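Local atomic coordinates of chitin deacetylase (Bombyx mori, PDB entry 5ZNT), a protein that hydrolyses the N-acetyl groups of chitin to give chitosan and acetate with zinc as cofactor, represented here by a piece that holds its carbohydrate esterase family 4 domain. Residues A[54-59]-A[269-274]; A[153-158]-A[201-206]; A[23-28]-A[177-182]; A[343-348]-A[365-370]. One frame throughout, in Å; residues are numbered along the deposited sequence.

Contact 1: A[54-59]-A[269-274]; sequences ELYKEI and FHAAWL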
loop_
_atom_site.group_PDB
_atom_site.type_symbol
_atom_site.label_atom_id
_atom_site.label_comp_id
_atom_site.label_asym_id
_atom_site.label_seq_id
_atom_site.Cartn_x
_atom_site.Cartn_y
_atom_site.Cartn_z
ATOM N N GLU A 54 -9.292 -2.180 -16.894
ATOM C CA GLU A 54 -9.773 -3.506 -17.263
ATOM C C GLU A 54 -8.978 -4.611 -16.576
ATOM O O GLU A 54 -9.540 -5.659 -16.238
ATOM C CB GLU A 54 -9.719 -3.683 -18.781
ATOM C CG GLU A 54 -10.786 -2.895 -19.529
ATOM C CD GLU A 54 -12.199 -3.348 -19.182
ATOM O OE1 GLU A 54 -12.538 -4.524 -19.486
ATOM O OE2 GLU A 54 -12.955 -2.530 -18.593
ATOM N N LEU A 55 -7.667 -4.425 -16.404
ATOM C CA LEU A 55 -6.899 -5.401 -15.632
ATOM C C LEU A 55 -7.488 -5.571 -14.231
ATOM O O LEU A 55 -7.647 -6.701 -13.745
ATOM C CB LEU A 55 -5.432 -4.973 -15.544
ATOM C CG LEU A 55 -4.607 -5.810 -14.562
ATOM C CD1 LEU A 55 -4.282 -7.179 -15.151
ATOM C CD2 LEU A 55 -3.349 -5.099 -14.144
ATOM N N TYR A 56 -7.808 -4.466 -13.559
ATOM C CA TYR A 56 -8.313 -4.592 -12.195
ATOM C C TYR A 56 -9.669 -5.293 -12.176
ATOM O O TYR A 56 -9.976 -6.011 -11.216
ATOM C CB TYR A 56 -8.389 -3.223 -11.525
ATOM C CG TYR A 56 -7.019 -2.575 -11.337
ATOM C CD1 TYR A 56 -5.911 -3.331 -10.941
ATOM C CD2 TYR A 56 -6.826 -1.218 -11.596
ATOM C CE1 TYR A 56 -4.650 -2.741 -10.775
ATOM C CE2 TYR A 56 -5.564 -0.626 -11.453
ATOM C CZ TYR A 56 -4.485 -1.399 -11.033
ATOM O OH TYR A 56 -3.242 -0.821 -10.860
ATOM N N LYS A 57 -10.470 -5.141 -13.241
ATOM C CA LYS A 57 -11.745 -5.862 -13.311
ATOM C C LYS A 57 -11.528 -7.358 -13.461
ATOM O O LYS A 57 -12.293 -8.160 -12.904
ATOM C CB LYS A 57 -12.603 -5.340 -14.467
ATOM C CG LYS A 57 -13.321 -4.059 -14.148
ATOM C CD LYS A 57 -14.041 -3.493 -15.378
ATOM C CE LYS A 57 -14.415 -2.014 -15.163
ATOM N NZ LYS A 57 -15.009 -1.395 -16.380
ATOM N N GLU A 58 -10.501 -7.754 -14.216
ATOM C CA GLU A 58 -10.205 -9.165 -14.392
ATOM C C GLU A 58 -9.768 -9.799 -13.076
ATOM O O GLU A 58 -10.175 -10.920 -12.759
ATOM C CB GLU A 58 -9.125 -9.348 -15.457
ATOM C CG GLU A 58 -8.675 -10.770 -15.657
ATOM C CD GLU A 58 -7.776 -10.969 -16.889
ATOM O OE1 GLU A 58 -7.491 -9.977 -17.621
ATOM O OE2 GLU A 58 -7.345 -12.126 -17.119
ATOM N N ILE A 59 -8.932 -9.099 -12.305
ATOM C CA ILE A 59 -8.463 -9.628 -11.026
ATOM C C ILE A 59 -9.594 -9.630 -9.998
ATOM O O ILE A 59 -9.892 -10.655 -9.375
ATOM C CB ILE A 59 -7.262 -8.818 -10.506
ATOM C CG1 ILE A 59 -6.091 -8.879 -11.495
ATOM C CG2 ILE A 59 -6.860 -9.352 -9.127
ATOM C CD1 ILE A 59 -4.959 -7.883 -11.199
ATOM N N PHE A 269 2.703 -4.459 -6.531
ATOM C CA PHE A 269 2.743 -4.505 -7.989
ATOM C C PHE A 269 2.695 -3.129 -8.637
ATOM O O PHE A 269 2.217 -2.144 -8.059
ATOM C CB PHE A 269 1.564 -5.303 -8.560
ATOM C CG PHE A 269 1.596 -6.770 -8.234
ATOM C CD1 PHE A 269 2.336 -7.652 -9.002
ATOM C CD2 PHE A 269 0.859 -7.267 -7.172
ATOM C CE1 PHE A 269 2.343 -9.023 -8.709
ATOM C CE2 PHE A 269 0.869 -8.627 -6.856
ATOM C CZ PHE A 269 1.614 -9.503 -7.614
ATOM N N HIS A 270 3.159 -3.098 -9.886
ATOM C CA HIS A 270 2.726 -2.125 -10.884
ATOM C C HIS A 270 1.841 -2.855 -11.872
ATOM O O HIS A 270 2.225 -3.916 -12.373
ATOM C CB HIS A 270 3.900 -1.497 -11.629
ATOM C CG HIS A 270 4.797 -0.701 -10.746
ATOM N ND1 HIS A 270 5.862 -1.264 -10.077
ATOM C CD2 HIS A 270 4.783 0.611 -10.402
ATOM C CE1 HIS A 270 6.477 -0.328 -9.373
ATOM N NE2 HIS A 270 5.846 0.817 -9.557
ATOM N N ALA A 271 0.666 -2.286 -12.144
ATOM C CA ALA A 271 -0.267 -2.911 -13.074
ATOM C C ALA A 271 0.404 -3.238 -14.398
ATOM O O ALA A 271 0.175 -4.311 -14.970
ATOM C CB ALA A 271 -1.459 -1.990 -13.316
ATOM N N ALA A 272 1.239 -2.328 -14.904
ATOM C CA ALA A 272 1.814 -2.532 -16.231
ATOM C C ALA A 272 2.641 -3.821 -16.292
ATOM O O ALA A 272 2.678 -4.499 -17.326
ATOM C CB ALA A 272 2.665 -1.317 -16.613
ATOM N N TRP A 273 3.327 -4.162 -15.195
ATOM C CA TRP A 273 4.113 -5.393 -15.146
ATOM C C TRP A 273 3.227 -6.622 -15.339
ATOM O O TRP A 273 3.585 -7.541 -16.084
ATOM C CB TRP A 273 4.869 -5.453 -13.820
ATOM C CG TRP A 273 5.822 -6.631 -13.641
ATOM C CD1 TRP A 273 7.138 -6.705 -14.044
ATOM C CD2 TRP A 273 5.535 -7.883 -12.996
ATOM N NE1 TRP A 273 7.678 -7.921 -13.679
ATOM C CE2 TRP A 273 6.720 -8.664 -13.043
ATOM C CE3 TRP A 273 4.396 -8.419 -12.375
ATOM C CZ2 TRP A 273 6.794 -9.946 -12.494
ATOM C CZ3 TRP A 273 4.472 -9.687 -11.837
ATOM C CH2 TRP A 273 5.664 -10.444 -11.902
ATOM N N LEU A 274 2.043 -6.639 -14.709
ATOM C CA LEU A 274 1.095 -7.734 -14.930
ATOM C C LEU A 274 0.497 -7.673 -16.329
ATOM O O LEU A 274 0.348 -8.701 -16.998
ATOM C CB LEU A 274 -0.031 -7.682 -13.889
ATOM C CG LEU A 274 0.368 -8.090 -12.479
ATOM C CD1 LEU A 274 -0.739 -7.740 -11.458
ATOM C CD2 LEU A 274 0.740 -9.605 -12.429
#

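Contact 2: A[153-158]-A[201-206]; sequences GGNNQF and CPTRSH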
loop_
_atom_site.group_PDB
_atom_site.type_symbol
_atom_site.label_atom_id
_atom_site.label_comp_id
_atom_site.label_asym_id
_atom_site.label_seq_id
_atom_site.Cartn_x
_atom_site.Cartn_y
_atom_site.Cartn_z
ATOM N N GLY A 153 11.795 9.722 3.613
ATOM C CA GLY A 153 12.142 11.117 3.866
ATOM C C GLY A 153 12.659 11.419 5.267
ATOM O O GLY A 153 12.293 12.442 5.860
ATOM N N GLY A 154 13.510 10.542 5.801
ATOM C CA GLY A 154 14.036 10.730 7.146
ATOM C C GLY A 154 12.952 11.086 8.132
ATOM O O GLY A 154 11.829 10.578 8.061
ATOM N N ASN A 155 13.267 12.006 9.048
ATOM C CA ASN A 155 12.258 12.447 10.000
ATOM C C ASN A 155 11.242 13.376 9.354
ATOM O O ASN A 155 10.099 13.440 9.807
ATOM C CB ASN A 155 12.905 13.152 11.197
ATOM C CG ASN A 155 13.707 12.193 12.071
ATOM O OD1 ASN A 155 13.132 11.324 12.756
ATOM N ND2 ASN A 155 15.041 12.336 12.046
ATOM N N ASN A 156 11.652 14.111 8.321
ATOM C CA ASN A 156 10.764 15.094 7.706
ATOM C C ASN A 156 9.485 14.442 7.196
ATOM O O ASN A 156 8.388 14.957 7.433
ATOM C CB ASN A 156 11.486 15.814 6.570
ATOM C CG ASN A 156 12.492 16.832 7.083
ATOM O OD1 ASN A 156 12.549 17.125 8.282
ATOM N ND2 ASN A 156 13.287 17.366 6.182
ATOM N N GLN A 157 9.609 13.316 6.482
ATOM C CA GLN A 157 8.418 12.633 5.977
ATOM C C GLN A 157 7.463 12.313 7.110
ATOM O O GLN A 157 6.256 12.565 7.020
ATOM C CB GLN A 157 8.801 11.353 5.231
ATOM C CG GLN A 157 7.552 10.504 4.838
ATOM C CD GLN A 157 7.898 9.196 4.148
ATOM O OE1 GLN A 157 9.069 8.906 3.906
ATOM N NE2 GLN A 157 6.868 8.391 3.829
ATOM N N PHE A 158 8.001 11.789 8.221
ATOM C CA PHE A 158 7.143 11.330 9.298
ATOM C C PHE A 158 6.652 12.478 10.160
ATOM O O PHE A 158 5.528 12.412 10.665
ATOM C CB PHE A 158 7.882 10.253 10.113
ATOM C CG PHE A 158 8.039 8.976 9.356
ATOM C CD1 PHE A 158 9.008 8.853 8.373
ATOM C CD2 PHE A 158 7.146 7.927 9.550
ATOM C CE1 PHE A 158 9.124 7.699 7.630
ATOM C CE2 PHE A 158 7.252 6.766 8.808
ATOM C CZ PHE A 158 8.245 6.648 7.857
ATOM N N CYS A 201 16.347 7.244 6.904
ATOM C CA CYS A 201 15.217 6.746 7.683
ATOM C C CYS A 201 14.959 7.625 8.896
ATOM O O CYS A 201 15.866 8.304 9.393
ATOM C CB CYS A 201 15.473 5.306 8.158
ATOM S SG CYS A 201 15.488 4.080 6.868
ATOM N N PRO A 202 13.735 7.619 9.420
ATOM C CA PRO A 202 13.451 8.387 10.634
ATOM C C PRO A 202 14.249 7.862 11.818
ATOM O O PRO A 202 14.585 6.679 11.896
ATOM C CB PRO A 202 11.946 8.178 10.851
ATOM C CG PRO A 202 11.645 6.893 10.152
ATOM C CD PRO A 202 12.539 6.904 8.938
ATOM N N THR A 203 14.548 8.765 12.746
ATOM C CA THR A 203 15.241 8.413 13.974
ATOM C C THR A 203 14.497 8.819 15.223
ATOM O O THR A 203 14.717 8.204 16.272
ATOM C CB THR A 203 16.630 9.061 14.025
ATOM O OG1 THR A 203 16.479 10.479 13.900
ATOM C CG2 THR A 203 17.500 8.542 12.922
ATOM N N ARG A 204 13.632 9.831 15.154
ATOM C CA ARG A 204 12.891 10.276 16.320
ATOM C C ARG A 204 11.562 9.525 16.423
ATOM O O ARG A 204 11.207 8.712 15.563
ATOM C CB ARG A 204 12.679 11.790 16.266
ATOM C CG ARG A 204 13.975 12.587 16.177
ATOM C CD ARG A 204 13.752 14.076 16.439
ATOM N NE ARG A 204 12.904 14.680 15.416
ATOM C CZ ARG A 204 13.356 15.183 14.268
ATOM N NH1 ARG A 204 14.658 15.156 13.995
ATOM N NH2 ARG A 204 12.503 15.706 13.389
ATOM N N SER A 205 10.823 9.804 17.494
ATOM C CA SER A 205 9.515 9.207 17.715
ATOM C C SER A 205 8.472 9.914 16.860
ATOM O O SER A 205 8.404 11.148 16.840
ATOM C CB SER A 205 9.113 9.295 19.190
ATOM O OG SER A 205 10.002 8.537 19.983
ATOM N N HIS A 206 7.653 9.124 16.171
ATOM C CA HIS A 206 6.588 9.645 15.327
ATOM C C HIS A 206 5.365 8.768 15.527
ATOM O O HIS A 206 5.477 7.536 15.520
ATOM C CB HIS A 206 6.995 9.653 13.848
ATOM C CG HIS A 206 8.227 10.450 13.547
ATOM N ND1 HIS A 206 8.220 11.826 13.431
ATOM C CD2 HIS A 206 9.497 10.059 13.286
ATOM C CE1 HIS A 206 9.435 12.248 13.128
ATOM N NE2 HIS A 206 10.228 11.196 13.030
HETATM O O HOH W 1 11.484 16.634 10.859
#

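Contact 3: A[23-28]-A[177-182]; sequences DGTVIP and SNPPLW. Unlike the reference sequence in segment 177-182: Pro180 (reference Arg), Trp182 (reference Cys).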
loop_
_atom_site.group_PDB
_atom_site.type_symbol
_atom_site.label_atom_id
_atom_site.label_comp_id
_atom_site.label_asym_id
_atom_site.label_seq_id
_atom_site.Cartn_x
_atom_site.Cartn_y
_atom_site.Cartn_z
ATOM N N ASP A 23 12.630 -7.203 17.922
ATOM C CA ASP A 23 13.099 -7.408 16.554
ATOM C C ASP A 23 11.989 -7.329 15.503
ATOM O O ASP A 23 12.235 -7.646 14.334
ATOM C CB ASP A 23 13.826 -8.749 16.438
ATOM C CG ASP A 23 12.934 -9.932 16.759
ATOM O OD1 ASP A 23 11.726 -9.744 17.033
ATOM O OD2 ASP A 23 13.459 -11.064 16.758
ATOM N N GLY A 24 10.782 -6.921 15.878
ATOM C CA GLY A 24 9.734 -6.797 14.885
ATOM C C GLY A 24 9.120 -8.098 14.416
ATOM O O GLY A 24 8.352 -8.071 13.451
ATOM N N THR A 25 9.424 -9.245 15.064
ATOM C CA THR A 25 8.888 -10.535 14.634
ATOM C C THR A 25 7.764 -11.076 15.505
ATOM O O THR A 25 7.136 -12.069 15.121
ATOM C CB THR A 25 9.994 -11.604 14.569
ATOM O OG1 THR A 25 10.553 -11.801 15.875
ATOM C CG2 THR A 25 11.087 -11.196 13.603
ATOM N N VAL A 26 7.477 -10.457 16.640
ATOM C CA VAL A 26 6.467 -10.965 17.564
ATOM C C VAL A 26 5.071 -10.657 17.037
ATOM O O VAL A 26 4.809 -9.574 16.500
ATOM C CB VAL A 26 6.683 -10.369 18.966
ATOM C CG1 VAL A 26 5.570 -10.806 19.931
ATOM C CG2 VAL A 26 8.079 -10.734 19.486
ATOM N N ILE A 27 4.164 -11.614 17.201
ATOM C CA ILE A 27 2.779 -11.488 16.763
ATOM C C ILE A 27 2.012 -10.591 17.728
ATOM O O ILE A 27 2.163 -10.726 18.952
ATOM C CB ILE A 27 2.137 -12.878 16.636
ATOM C CG1 ILE A 27 2.914 -13.723 15.632
ATOM C CG2 ILE A 27 0.672 -12.776 16.278
ATOM C CD1 ILE A 27 2.455 -15.196 15.578
ATOM N N PRO A 28 1.206 -9.650 17.227
ATOM C CA PRO A 28 0.362 -8.845 18.118
ATOM C C PRO A 28 -0.490 -9.715 19.031
ATOM O O PRO A 28 -0.952 -10.791 18.645
ATOM C CB PRO A 28 -0.501 -8.028 17.146
ATOM C CG PRO A 28 0.375 -7.897 15.911
ATOM C CD PRO A 28 1.162 -9.180 15.826
ATOM N N SER A 177 14.548 -11.415 5.699
ATOM C CA SER A 177 14.738 -11.891 7.058
ATOM C C SER A 177 13.839 -13.098 7.253
ATOM O O SER A 177 12.773 -13.188 6.640
ATOM C CB SER A 177 14.352 -10.845 8.121
ATOM O OG SER A 177 15.191 -9.705 8.099
ATOM N N ASN A 178 14.260 -14.007 8.128
ATOM C CA ASN A 178 13.421 -15.128 8.555
ATOM C C ASN A 178 13.435 -15.209 10.074
ATOM O O ASN A 178 14.499 -15.471 10.669
ATOM C CB ASN A 178 13.893 -16.430 7.925
ATOM C CG ASN A 178 13.664 -16.450 6.440
ATOM O OD1 ASN A 178 12.517 -16.474 5.979
ATOM N ND2 ASN A 178 14.744 -16.419 5.671
ATOM N N PRO A 179 12.304 -14.969 10.742
ATOM C CA PRO A 179 11.033 -14.670 10.072
ATOM C C PRO A 179 10.947 -13.219 9.553
ATOM O O PRO A 179 11.769 -12.385 9.954
ATOM C CB PRO A 179 9.999 -14.932 11.171
ATOM C CG PRO A 179 10.721 -14.632 12.446
ATOM C CD PRO A 179 12.176 -14.991 12.210
ATOM N N PRO A 180 9.995 -12.945 8.659
ATOM C CA PRO A 180 9.745 -11.553 8.236
ATOM C C PRO A 180 9.125 -10.753 9.370
ATOM O O PRO A 180 8.797 -11.281 10.438
ATOM C CB PRO A 180 8.781 -11.703 7.055
ATOM C CG PRO A 180 8.055 -13.008 7.347
ATOM C CD PRO A 180 9.108 -13.905 7.976
ATOM N N LEU A 181 8.942 -9.449 9.130
ATOM C CA LEU A 181 8.569 -8.518 10.191
ATOM C C LEU A 181 7.088 -8.160 10.115
ATOM O O LEU A 181 6.524 -8.030 9.024
ATOM C CB LEU A 181 9.420 -7.242 10.121
ATOM C CG LEU A 181 10.788 -7.250 10.822
ATOM C CD1 LEU A 181 11.673 -8.370 10.307
ATOM C CD2 LEU A 181 11.503 -5.905 10.670
ATOM N N TRP A 182 6.460 -8.019 11.287
ATOM C CA TRP A 182 5.131 -7.448 11.431
ATOM C C TRP A 182 5.217 -5.923 11.319
ATOM O O TRP A 182 6.273 -5.337 11.591
ATOM C CB TRP A 182 4.525 -7.838 12.788
ATOM C CG TRP A 182 3.923 -9.211 12.769
ATOM C CD1 TRP A 182 4.589 -10.415 12.860
ATOM C CD2 TRP A 182 2.533 -9.530 12.606
ATOM N NE1 TRP A 182 3.684 -11.458 12.776
ATOM C CE2 TRP A 182 2.420 -10.939 12.631
ATOM C CE3 TRP A 182 1.367 -8.756 12.477
ATOM C CZ2 TRP A 182 1.196 -11.591 12.494
ATOM C CZ3 TRP A 182 0.149 -9.409 12.336
ATOM C CH2 TRP A 182 0.074 -10.813 12.357
#

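Contact 4: A[343-348]-A[365-370]; sequences CKLTSK and VNYPWL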
loop_
_atom_site.group_PDB
_atom_site.type_symbol
_atom_site.label_atom_id
_atom_site.label_comp_id
_atom_site.label_asym_id
_atom_site.label_seq_id
_atom_site.Cartn_x
_atom_site.Cartn_y
_atom_site.Cartn_z
ATOM N N CYS A 343 -12.259 16.256 -18.359
ATOM C CA CYS A 343 -11.777 17.631 -18.276
ATOM C C CYS A 343 -10.395 17.753 -18.908
ATOM O O CYS A 343 -9.448 17.107 -18.454
ATOM C CB CYS A 343 -11.742 18.086 -16.809
ATOM S SG CYS A 343 -13.270 17.749 -15.938
ATOM N N LYS A 344 -10.267 18.565 -19.934
ATOM C CA LYS A 344 -9.005 18.833 -20.588
ATOM C C LYS A 344 -8.406 20.061 -19.896
ATOM O O LYS A 344 -8.877 21.089 -20.068
ATOM C CB LYS A 344 -9.145 18.994 -22.086
ATOM C CG LYS A 344 -7.819 19.323 -22.732
ATOM C CD LYS A 344 -7.691 19.290 -24.279
ATOM C CE LYS A 344 -8.165 18.018 -24.927
ATOM N NZ LYS A 344 -7.256 16.864 -24.837
ATOM N N LEU A 345 -7.337 19.908 -19.137
ATOM C CA LEU A 345 -6.899 20.972 -18.262
ATOM C C LEU A 345 -5.447 21.315 -18.517
ATOM O O LEU A 345 -4.649 20.475 -18.955
ATOM C CB LEU A 345 -7.113 20.575 -16.790
ATOM C CG LEU A 345 -8.539 20.181 -16.398
ATOM C CD1 LEU A 345 -8.541 19.482 -15.003
ATOM C CD2 LEU A 345 -9.436 21.411 -16.381
ATOM N N THR A 346 -5.119 22.571 -18.236
ATOM C CA THR A 346 -3.757 23.059 -18.255
ATOM C C THR A 346 -3.469 23.747 -16.929
ATOM O O THR A 346 -4.376 24.110 -16.175
ATOM C CB THR A 346 -3.521 24.034 -19.427
ATOM O OG1 THR A 346 -4.390 25.183 -19.306
ATOM C CG2 THR A 346 -3.766 23.322 -20.793
ATOM N N SER A 347 -2.196 23.981 -16.680
ATOM C CA SER A 347 -1.764 24.722 -15.512
ATOM C C SER A 347 -0.374 25.234 -15.791
ATOM O O SER A 347 0.449 24.515 -16.368
ATOM C CB SER A 347 -1.723 23.862 -14.248
ATOM O OG SER A 347 -0.984 24.547 -13.246
ATOM N N LYS A 348 -0.103 26.453 -15.342
ATOM C CA LYS A 348 1.246 26.966 -15.491
ATOM C C LYS A 348 2.239 26.160 -14.674
ATOM O O LYS A 348 3.443 26.279 -14.900
ATOM C CB LYS A 348 1.306 28.443 -15.101
ATOM C CG LYS A 348 0.965 28.702 -13.635
ATOM C CD LYS A 348 1.014 30.199 -13.308
ATOM C CE LYS A 348 0.478 30.465 -11.908
ATOM N NZ LYS A 348 0.547 31.928 -11.577
ATOM N N VAL A 365 -11.300 24.920 -12.843
ATOM C CA VAL A 365 -10.814 25.887 -13.837
ATOM C C VAL A 365 -9.351 25.677 -14.216
ATOM O O VAL A 365 -8.917 26.169 -15.266
ATOM C CB VAL A 365 -11.007 27.353 -13.388
ATOM C CG1 VAL A 365 -12.497 27.635 -13.065
ATOM C CG2 VAL A 365 -10.135 27.718 -12.231
ATOM N N ASN A 366 -8.593 24.950 -13.399
ATOM C CA ASN A 366 -7.144 24.801 -13.487
ATOM C C ASN A 366 -6.805 23.321 -13.301
ATOM O O ASN A 366 -7.502 22.616 -12.568
ATOM C CB ASN A 366 -6.524 25.686 -12.359
ATOM C CG ASN A 366 -5.036 25.804 -12.426
ATOM O OD1 ASN A 366 -4.455 25.999 -13.489
ATOM N ND2 ASN A 366 -4.388 25.679 -11.267
ATOM N N TYR A 367 -5.734 22.840 -13.926
ATOM C CA TYR A 367 -5.270 21.475 -13.644
ATOM C C TYR A 367 -4.656 21.385 -12.238
ATOM O O TYR A 367 -3.683 22.095 -11.955
ATOM C CB TYR A 367 -4.241 21.042 -14.680
ATOM C CG TYR A 367 -3.745 19.649 -14.449
ATOM C CD1 TYR A 367 -4.623 18.570 -14.476
ATOM C CD2 TYR A 367 -2.408 19.411 -14.220
ATOM C CE1 TYR A 367 -4.175 17.281 -14.267
ATOM C CE2 TYR A 367 -1.943 18.121 -14.028
ATOM C CZ TYR A 367 -2.828 17.078 -14.041
ATOM O OH TYR A 367 -2.353 15.811 -13.821
ATOM N N PRO A 368 -5.187 20.564 -11.330
ATOM C CA PRO A 368 -4.615 20.487 -9.971
ATOM C C PRO A 368 -3.139 20.123 -10.002
ATOM O O PRO A 368 -2.713 19.280 -10.798
ATOM C CB PRO A 368 -5.439 19.385 -9.293
ATOM C CG PRO A 368 -6.769 19.398 -10.074
ATOM C CD PRO A 368 -6.374 19.709 -11.499
ATOM N N TRP A 369 -2.361 20.771 -9.136
ATOM C CA TRP A 369 -0.948 20.440 -8.964
ATOM C C TRP A 369 -0.505 20.913 -7.583
ATOM O O TRP A 369 -1.330 21.280 -6.734
ATOM C CB TRP A 369 -0.098 21.044 -10.100
ATOM C CG TRP A 369 1.245 20.301 -10.380
ATOM C CD1 TRP A 369 2.519 20.742 -10.087
ATOM C CD2 TRP A 369 1.403 19.015 -11.003
ATOM N NE1 TRP A 369 3.456 19.804 -10.496
ATOM C CE2 TRP A 369 2.802 18.749 -11.076
ATOM C CE3 TRP A 369 0.504 18.066 -11.511
ATOM C CZ2 TRP A 369 3.314 17.564 -11.607
ATOM C CZ3 TRP A 369 1.014 16.885 -12.066
ATOM C CH2 TRP A 369 2.416 16.649 -12.111
ATOM N N LEU A 370 0.810 20.906 -7.354
ATOM C CA LEU A 370 1.377 21.165 -6.023
ATOM C C LEU A 370 0.834 22.439 -5.386
ATOM O O LEU A 370 0.475 22.451 -4.202
ATOM C CB LEU A 370 2.903 21.286 -6.121
ATOM C CG LEU A 370 3.756 20.027 -6.217
ATOM C CD1 LEU A 370 5.215 20.457 -6.465
ATOM C CD2 LEU A 370 3.626 19.233 -4.930
HETATM O O HOH W 2 -7.587 24.398 -17.511
HETATM O O HOH W 3 -2.154 24.106 -10.962
#

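Contact 1: A[54-59]-A[269-274]
Leu55 and Tyr56 of helix 53-59 close on the methyl group of Ala271, and this is the tight part of the contact. The phenol oxygen Tyr56 OH comes to 3.3 Å from Ala271 CB, with ring carbon Tyr56 CZ behind it at 3.8 Å; the methyl meets the ring obliquely. Leu55 adds one branch: with CG anti to the backbone N (chi1 170°), its CD2 lies 3.7 Å from Ala271 CB and equally far from Ala271 O. One turn on in helix 271-276 the fit to Leu274 is looser. Leu55 CD2 is 4.2 Å from Leu274 CB, and the methyls Ile59 CD1 and Leu274 CD1 meet at the same distance. No hydrogen bond crosses; the contact is van der Waals packing, mostly of apolar groups. The solvent side differs in kind: exposed Glu54 and Lys57 join in a salt bridge, NZ to OE2 at 3.2 Å, without meeting residues 269-274, while Ala272 turns its methyl away from the helix. The Tyr56 side chain lies about 7 Å from that of the zinc ligand Asp46 and about 11 Å from the zinc ion, near the metal site without reaching it. The contact fits helix 53-59 against the junction where strand 265-270 of the parallel sheet gives way to helix 271-276; Phe44 of strand 38-45 touches Tyr56, Ile59 and Leu274, and Leu281 of helix 278-294 borders Leu55.

Contact 2: A[153-158]-A[201-206]
Asn155, among the first residues of helix 154-163 in the polysaccharide deacetylase domain, puts its amide into the bend of loop 201-206. Four hydrogen bonds hold that amide. Asn155 OD1 accepts three: His206 NE2 reaches it at 2.9 Å on a lone pair in the carbonyl plane (N-H...O 168°), Arg204 N at 2.9 Å from a position tilted 17° out of that plane, and Thr203 N from above it, 37° out. On the other arm, Asn155 ND2 donates to Thr203 OG1 at 3.0 Å, nearly within the amide plane. With both ends engaged, the amide is fixed against a flip. Stacking is the second kind: the Arg204 guanidinium lies over the Asn155 amide, with NH2 3.4 Å from Asn155 CB. One water links Arg204 NH2, by a weak bond, to Asn156 OD1. Nearby, the disulfide from Cys201 to Cys194 holds the chain at the beginning of residues 201-206, and Thr159 backs Arg204 and His206. Apolar contacts come third: Pro202 CG sits over one face of the Phe158 ring, 4.0 Å from its centroid, a CH-pi contact. Phe158 CB makes a second, 3.4 Å above the plane of the His206 imidazole and over its centre.

Contact 3: A[23-28]-A[177-182]
An Asx turn at Asp23 presents Gly24 and Thr25 to the loop 177-182, where Gly24 O accepts Trp182 N at 2.9 Å, nearly along the C=O axis. Gly24 O also lies 3.3 Å from Leu181 CA, a CA-H...O contact. Within the turn Asp23 OD1 receives Thr25 N at 3.1 Å and Thr25 OG1 at 2.6 Å, both from one face of the carboxylate. The hydroxyl stands between the backbone N and the carbonyl carbon (chi1 62°), while Thr25 CG2 abuts Pro179 CG at 3.6 Å; Pro179 follows a cis peptide bond. An alanine in place of Thr25 would lack both groups, and would probably leave Asp23 OD1 with one grip fewer and open a small gap beside Pro179. The indole of Trp182 packs by its face: Pro28 CD lies 3.5 Å from the centroid of the six-membered ring, and Ile27 CA is above the five-membered ring. Trp182 NE1 donates to Asn261 O, while Asn261 ND2 bonds Thr25 O and Pro180 O, so one residue ties both loops. The Gly24-Trp182 bond and indole CH-pi packing join the loop between strands 173-174 and 184-185 to that before strand 38-45, itself shaped by the Asx turn.

Contact 4: A[343-348]-A[365-370]
Leu345 and Tyr367 cross at about a right angle, CB against CB at 3.6 Å. The Tyr367 side chain starts toward Leu345, but CG is anti to the backbone N (chi1 -179°) and the phenol end leads away from residues 343-348; only the near part of the ring meets Leu345, obliquely. One backbone bond secures the crossing, Tyr367 N to Thr346 O at 2.9 Å, fairly straight at 165° but with the donor 47° out of the carbonyl plane. Ser347 faces the same residue, its CB 3.5 Å from Tyr367 O. Asn366 folds back so that OD1 comes to 3.6 Å from Ser347 CB. A water gathers Ser347 OG, Tyr367 O at 2.7 Å and, weakly, Asn366 ND2, whose stronger partner is Asp372 OD2; Ser347 OG also bonds Glu349 N. A leucine in place of Asn366 would probably leave Asp372 OD2 without this donor and the water with one partner fewer. The contact lays residues 365-370 against Leu345 of strand 341-345, paired antiparallel with 355-359, and the residues that follow; the Cys343-Cys363 disulfide lies alongside, Tyr367 stacks on His80, and Pro368 touches Leu357 of strand 355-359 and Ile130 and Phe134 of helix 117-134.

In the fold
From the N terminus, three long loops open in turn: contact 3 at 23-28, contact 1 at 54-59 and contact 2 at 153-158. Contact 3 closes first, at 177-182, then contact 2 at 201-206 and contact 1 at 269-274. Contact 2 is thus nested inside contact 1, while contact 3 crosses both. Contact 1 ties the helix after strand 38-45 to the later part of the parallel sheet; contact 2 joins helix 154-163 to the loop before strand 209-214, and contact 3 joins the N-terminal loop to the one before strand 184-185 of the mixed sheet. Contact 4 follows in series near the C terminus, its centre about 45 Å from that of contact 3.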